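Local structure of homoprotocatechuate 2,3-dioxygenase (Brevibacterium fuscum, 4Z6M) at residues Ser309-Leu312 against Val318-Ile321. The protein is an iron(II)-dependent extradiol dioxygenase that opens the aromatic ring of homoprotocatechuate with molecular oxygen. The protein carries 1 engineered substitution. Residues are numbered along the deposited sequence; the frame is centred on the assembly and turned at random.
Sequences SKVL and VQEI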
ATOM      1  N   SER A 309      12.797  14.883  26.218  1.00  9.01           N
ATOM      2  CA  SER A 309      13.160  16.295  26.155  1.00 10.09           C
ATOM      3  C   SER A 309      12.830  17.060  27.435  1.00  9.44           C
ATOM      4  O   SER A 309      11.795  16.856  28.046  1.00 10.09           O
ATOM      5  CB  SER A 309      12.446  16.974  24.993  1.00 10.89           C
ATOM      6  OG  SER A 309      12.779  16.369  23.746  1.00 11.92           O
ATOM      7  N   LYS A 310      13.693  18.022  27.779  1.00 10.65           N
ATOM      8  CA  LYS A 310      13.399  19.011  28.803  1.00 11.07           C
ATOM      9  C   LYS A 310      12.126  19.775  28.474  1.00  9.65           C
ATOM     10  O   LYS A 310      11.775  19.909  27.283  1.00 10.05           O
ATOM     11  CB  LYS A 310      14.565  19.992  28.903  1.00 13.02           C
ATOM     12  CG  LYS A 310      15.893  19.348  29.272  1.00 14.99           C
ATOM     13  CD  LYS A 310      17.083  20.291  29.053  1.00 17.88           C
ATOM     14  CE  LYS A 310      18.398  19.531  29.024  1.00 21.65           C
ATOM     15  NZ  LYS A 310      19.566  20.443  28.917  1.00 24.83           N
ATOM     16  N   VAL A 311      11.455  20.309  29.495  1.00  9.40           N
ATOM     17  CA  VAL A 311      10.343  21.217  29.283  1.00  9.91           C
ATOM     18  C   VAL A 311      10.616  22.527  30.011  1.00 10.06           C
ATOM     19  O   VAL A 311      11.282  22.549  31.034  1.00 11.30           O
ATOM     20  CB  VAL A 311       8.965  20.641  29.688  1.00 11.53           C
ATOM     21  CG1 VAL A 311       8.819  19.221  29.165  1.00 11.55           C
ATOM     22  CG2 VAL A 311       8.693  20.712  31.174  1.00 14.15           C
ATOM     23  N   LEU A 312      10.066  23.609  29.481  1.00 10.78           N
ATOM     24  CA  LEU A 312      10.252  24.937  30.074  1.00 10.57           C
ATOM     25  C   LEU A 312       9.068  25.341  30.921  1.00 11.37           C
ATOM     26  O   LEU A 312       7.940  24.932  30.671  1.00 12.36           O
ATOM     27  CB  LEU A 312      10.459  25.996  28.992  1.00 11.21           C
ATOM     28  CG  LEU A 312      11.607  25.716  28.013  1.00 11.23           C
ATOM     29  CD1 LEU A 312      11.783  26.870  27.043  1.00 12.45           C
ATOM     30  CD2 LEU A 312      12.921  25.436  28.740  1.00 13.46           C
ATOM     31  N   VAL A 318      14.285  25.760  32.319  1.00 12.32           N
ATOM     32  CA  VAL A 318      14.024  24.316  32.369  1.00 12.82           C
ATOM     33  C   VAL A 318      13.402  23.926  33.704  1.00 13.32           C
ATOM     34  O   VAL A 318      13.869  24.320  34.785  1.00 16.33           O
ATOM     35  CB  VAL A 318      15.320  23.534  32.071  1.00 15.09           C
ATOM     36  CG1 VAL A 318      15.154  22.034  32.268  1.00 16.63           C
ATOM     37  CG2 VAL A 318      15.785  23.820  30.657  1.00 16.36           C
ATOM     38  N   GLN A 319      12.341  23.126  33.626  1.00 14.18           N
ATOM     39  CA  GLN A 319      11.704  22.560  34.797  1.00 14.84           C
ATOM     40  C   GLN A 319      12.593  21.506  35.450  1.00 15.77           C
ATOM     41  O   GLN A 319      13.164  20.645  34.776  1.00 16.29           O
ATOM     42  CB  GLN A 319      10.382  21.904  34.412  1.00 14.93           C
ATOM     43  CG  GLN A 319       9.238  22.869  34.229  1.00 16.61           C
ATOM     44  CD  GLN A 319       8.600  23.291  35.540  1.00 18.44           C
ATOM     45  OE1 GLN A 319       9.142  23.063  36.627  1.00 24.12           O
ATOM     46  NE2 GLN A 319       7.473  23.943  35.444  1.00 19.96           N
ATOM     47  N   GLU A 320      12.710  21.587  36.774  1.00 17.00           N
ATOM     48  CA  GLU A 320      13.405  20.572  37.549  1.00 17.90           C
ATOM     49  C   GLU A 320      12.751  19.201  37.373  1.00 17.07           C
ATOM     50  O   GLU A 320      11.527  19.091  37.314  1.00 17.76           O
ATOM     51  CB  GLU A 320      13.374  20.955  39.028  1.00 22.18           C
ATOM     52  CG  GLU A 320      14.014  19.948  39.959  1.00 29.43           C
ATOM     53  CD  GLU A 320      14.180  20.501  41.363  1.00 37.21           C
ATOM     54  OE1 GLU A 320      15.340  20.574  41.830  1.00 51.84           O
ATOM     55  OE2 GLU A 320      13.154  20.871  41.984  1.00 47.42           O
ATOM     56  N   ILE A 321      13.588  18.178  37.303  1.00 17.19           N
ATOM     57  CA  ILE A 321      13.128  16.821  37.088  1.00 17.84           C
ATOM     58  C   ILE A 321      12.989  16.111  38.436  1.00 18.09           C
ATOM     59  O   ILE A 321      13.878  16.181  39.307  1.00 24.35           O
ATOM     60  CB  ILE A 321      14.020  16.102  36.042  1.00 22.06           C
ATOM     61  CG1 ILE A 321      13.731  16.725  34.651  1.00 27.79           C
ATOM     62  CG2 ILE A 321      13.756  14.601  36.005  1.00 25.48           C
ATOM     63  CD1 ILE A 321      14.826  16.541  33.626  1.00 31.07           C
TER
HETATM   64  O   HOH W   1      12.302  19.358  32.190  1.00 13.05           O
HETATM   65  O   HOH W   2       6.184  24.135  32.755  1.00 14.40           O
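V318 meets K310 with both methyls and L312 with CG2. CG1, anti to the backbone N (chi1 173°), lies against K310 CB at 4.0 Å, while CG2 meets L312 CD2 at 3.8 Å and also approaches CD of K310. The aliphatic part of the lysine passes both methyls at a slant, and its amine continues past them. On the other flank, V311 CG2 abuts Q319 CG at 3.8 Å, the two side chains crossing at a slant. A turn about the CB-CG bond of Q319 (chi2 -81°) bends the chain, and its NE2 donates to a water that in turn donates to L312 O. Between the V318 contacts and the V311-Q319 pair, Q319 N donates to V311 O over 2.9 Å, almost perfectly straight (178° at the hydrogen), and V318 CA adds a C-H···O contact to the same oxygen. A second water accepts from V311 N and donates to Q319 O. A single beta bridge, L312 with V318, joins two parts of the loop between helices 302-306 and 329-333; the 309-312 side is also backbone-bonded to L74 and L212, on strands of the two vicinal-oxygen-chelate-type domains. One direct bond and two water bridges thus imply a polar seam partly mediated by solvent, flanked by aliphatic contacts.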